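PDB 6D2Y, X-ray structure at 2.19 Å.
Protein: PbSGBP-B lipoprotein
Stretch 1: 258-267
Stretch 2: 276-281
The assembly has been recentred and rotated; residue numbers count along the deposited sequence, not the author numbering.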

# COMPACT_ATOMS: atom_id res chain seq x y z
N TYR A 258 -12.96 19.27 -1.81
CA TYR A 258 -11.96 18.49 -2.53
C TYR A 258 -11.24 19.41 -3.50
O TYR A 258 -11.71 20.51 -3.82
CB TYR A 258 -12.60 17.32 -3.29
CG TYR A 258 -13.65 17.75 -4.29
CD1 TYR A 258 -15.00 17.74 -3.96
CD2 TYR A 258 -13.29 18.18 -5.57
CE1 TYR A 258 -15.96 18.14 -4.87
CE2 TYR A 258 -14.25 18.58 -6.48
CZ TYR A 258 -15.58 18.56 -6.13
OH TYR A 258 -16.53 18.96 -7.04
N MSE A 259 -10.09 18.95 -3.97
CA MSE A 259 -9.34 19.68 -4.99
C MSE A 259 -9.46 18.94 -6.31
O MSE A 259 -9.36 17.72 -6.35
CB MSE A 259 -7.89 19.85 -4.54
CG MSE A 259 -7.02 20.74 -5.42
SE MSE A 259 -6.33 19.86 -7.01
CE MSE A 259 -5.03 18.70 -6.15
N GLN A 260 -9.69 19.68 -7.39
CA GLN A 260 -10.00 19.08 -8.68
C GLN A 260 -8.96 19.49 -9.72
O GLN A 260 -8.68 20.68 -9.89
CB GLN A 260 -11.40 19.48 -9.16
CG GLN A 260 -11.75 18.95 -10.54
CD GLN A 260 -13.12 19.39 -11.00
OE1 GLN A 260 -14.12 19.15 -10.33
NE2 GLN A 260 -13.18 20.01 -12.17
N ILE A 261 -8.40 18.49 -10.40
CA ILE A 261 -7.50 18.71 -11.53
C ILE A 261 -8.27 18.39 -12.81
O ILE A 261 -8.90 17.33 -12.92
CB ILE A 261 -6.24 17.84 -11.41
CG1 ILE A 261 -5.48 18.15 -10.12
CG2 ILE A 261 -5.34 18.02 -12.63
CD1 ILE A 261 -4.27 17.26 -9.90
N GLY A 262 -8.22 19.31 -13.77
CA GLY A 262 -9.00 19.17 -14.98
C GLY A 262 -10.45 19.56 -14.77
O GLY A 262 -10.90 19.88 -13.67
N ASN A 263 -11.20 19.53 -15.87
CA ASN A 263 -12.62 19.88 -15.83
C ASN A 263 -13.29 19.29 -17.07
O ASN A 263 -12.63 18.73 -17.95
CB ASN A 263 -12.82 21.40 -15.76
CG ASN A 263 -14.10 21.79 -15.05
OD1 ASN A 263 -14.95 20.94 -14.78
ND2 ASN A 263 -14.25 23.07 -14.76
N THR A 264 -14.61 19.43 -17.12
CA THR A 264 -15.38 18.86 -18.21
C THR A 264 -15.03 19.54 -19.53
O THR A 264 -15.07 20.77 -19.63
CB THR A 264 -16.88 19.00 -17.93
OG1 THR A 264 -17.13 18.75 -16.54
CG2 THR A 264 -17.67 18.02 -18.78
N GLY A 265 -14.68 18.73 -20.53
CA GLY A 265 -14.37 19.24 -21.85
C GLY A 265 -12.97 19.80 -22.02
O GLY A 265 -12.62 20.20 -23.14
N VAL A 266 -12.16 19.85 -20.96
CA VAL A 266 -10.79 20.34 -21.06
C VAL A 266 -9.92 19.20 -21.59
O VAL A 266 -9.74 18.18 -20.91
CB VAL A 266 -10.28 20.84 -19.71
CG1 VAL A 266 -8.95 21.55 -19.88
CG2 VAL A 266 -11.30 21.77 -19.08
N THR A 267 -9.39 19.37 -22.79
CA THR A 267 -8.70 18.29 -23.49
C THR A 267 -7.26 18.16 -23.01
O THR A 267 -6.54 19.15 -22.89
CB THR A 267 -8.75 18.52 -25.00
OG1 THR A 267 -10.10 18.45 -25.45
CG2 THR A 267 -7.92 17.47 -25.73
N ASP A 276 -0.88 23.96 -17.98
CA ASP A 276 -1.03 24.32 -16.57
C ASP A 276 -2.44 24.11 -16.03
O ASP A 276 -2.64 24.28 -14.82
CB ASP A 276 -0.62 25.78 -16.35
CG ASP A 276 0.74 26.11 -16.93
OD1 ASP A 276 0.90 27.21 -17.51
OD2 ASP A 276 1.65 25.25 -16.81
N GLU A 277 -3.40 23.75 -16.88
CA GLU A 277 -4.72 23.40 -16.39
C GLU A 277 -4.69 22.17 -15.48
O GLU A 277 -5.62 21.97 -14.70
CB GLU A 277 -5.68 23.14 -17.55
CG GLU A 277 -6.14 24.40 -18.28
CD GLU A 277 -7.22 25.14 -17.52
OE1 GLU A 277 -7.99 24.49 -16.79
OE2 GLU A 277 -7.31 26.38 -17.67
N PHE A 278 -3.65 21.35 -15.58
CA PHE A 278 -3.51 20.15 -14.77
C PHE A 278 -2.35 20.26 -13.78
O PHE A 278 -1.59 19.31 -13.57
CB PHE A 278 -3.33 18.92 -15.65
CG PHE A 278 -4.17 18.94 -16.90
CD1 PHE A 278 -5.52 18.66 -16.84
CD2 PHE A 278 -3.60 19.22 -18.14
CE1 PHE A 278 -6.30 18.67 -17.98
CE2 PHE A 278 -4.37 19.23 -19.28
CZ PHE A 278 -5.73 18.96 -19.21
N SER A 279 -2.19 21.43 -13.17
CA SER A 279 -1.13 21.67 -12.20
C SER A 279 -1.73 22.22 -10.92
O SER A 279 -2.38 23.27 -10.93
CB SER A 279 -0.08 22.64 -12.75
OG SER A 279 0.88 22.97 -11.76
N PHE A 280 -1.53 21.50 -9.81
CA PHE A 280 -1.80 22.02 -8.48
C PHE A 280 -0.48 22.38 -7.83
O PHE A 280 0.46 21.58 -7.86
CB PHE A 280 -2.56 21.01 -7.62
CG PHE A 280 -2.61 21.38 -6.17
CD1 PHE A 280 -1.77 20.76 -5.25
CD2 PHE A 280 -3.49 22.35 -5.71
CE1 PHE A 280 -1.81 21.10 -3.91
CE2 PHE A 280 -3.54 22.69 -4.37
CZ PHE A 280 -2.69 22.07 -3.47
N GLU A 281 -0.40 23.58 -7.26
CA GLU A 281 0.85 24.09 -6.72
C GLU A 281 0.62 24.67 -5.33
O GLU A 281 -0.16 25.61 -5.17
CB GLU A 281 1.46 25.16 -7.65
CG GLU A 281 1.61 24.72 -9.10
CD GLU A 281 1.43 25.86 -10.09
OE1 GLU A 281 1.18 27.00 -9.65
OE2 GLU A 281 1.55 25.61 -11.31
O HOH W 1 -8.09 22.21 -14.72

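Two segments of one chain meet here through side chains and a single water, with no direct hydrogen bond between them. The first runs as a strand from Tyr258 and then gives way to a loop; the second opens with a short 3-10 segment at Asp276 and Glu277 and becomes a strand from Ser279 onward. Their backbones come nearest at Ile261 and Phe278, whose CA atoms lie 5.3 Å apart. The contact is modest, 387 Å² summed over both sides, and its logic is mostly apolar.

Phe278 covers the most surface. Its CA-to-CB bond points sideways, but chi1 in the m well brings the end of the ring nearer to the first stretch, where it is met largely along its edge. Ile261 sits at the root of the side chain, CG2 lying 3.5 Å from Phe278 CA and 3.7 Å from Phe278 CB. Farther along, Gly262 CA approaches Phe278 CD1 at 4.0 Å. An ideal CB on Gly262 would fall 3.7 Å from Phe278 CE1, a close approach but not an overlap; the positive phi of 79° is by itself a reason for glycine. At the tip, Thr267 O lies 3.8 Å from Phe278 CZ, near the ring plane, where the polarised C-H edge suits a carbonyl oxygen. Val266 points toward the second stretch and places CG1 4.2 Å from Phe278 CZ. The type II turn from Asn263 to Val266, closed by Val266 N donating to Asn263 O at 3.2 Å, brings the chain round to this position.

Phe280, next in area, offers a face instead. The selenomethionine at Met259 points toward it and sets CE 3.6 Å from Phe280 CG, over the ring and 4.1 Å from its centroid, a CH-pi contact in which a polarised methyl meets the pi cloud. Met259 SE stands 4.7 Å from the same centroid, at an oblique angle. Ser279, between the two aromatics, points away, the alternation expected of a strand.

The polar link is water 1. It donates to Glu277 O at 2.5 Å and to Glu277 OE1 at 3.1 Å, and accepts a weak bond from Gly262 N at 3.1 Å. Since Gly262 N and Glu277 O are 3.8 Å apart, the water joins backbone groups that do not bond directly. The rule to read here is economical: two aromatics two residues apart, one met mainly at its edge and the other over a face, with water serving the polar backbone beside them.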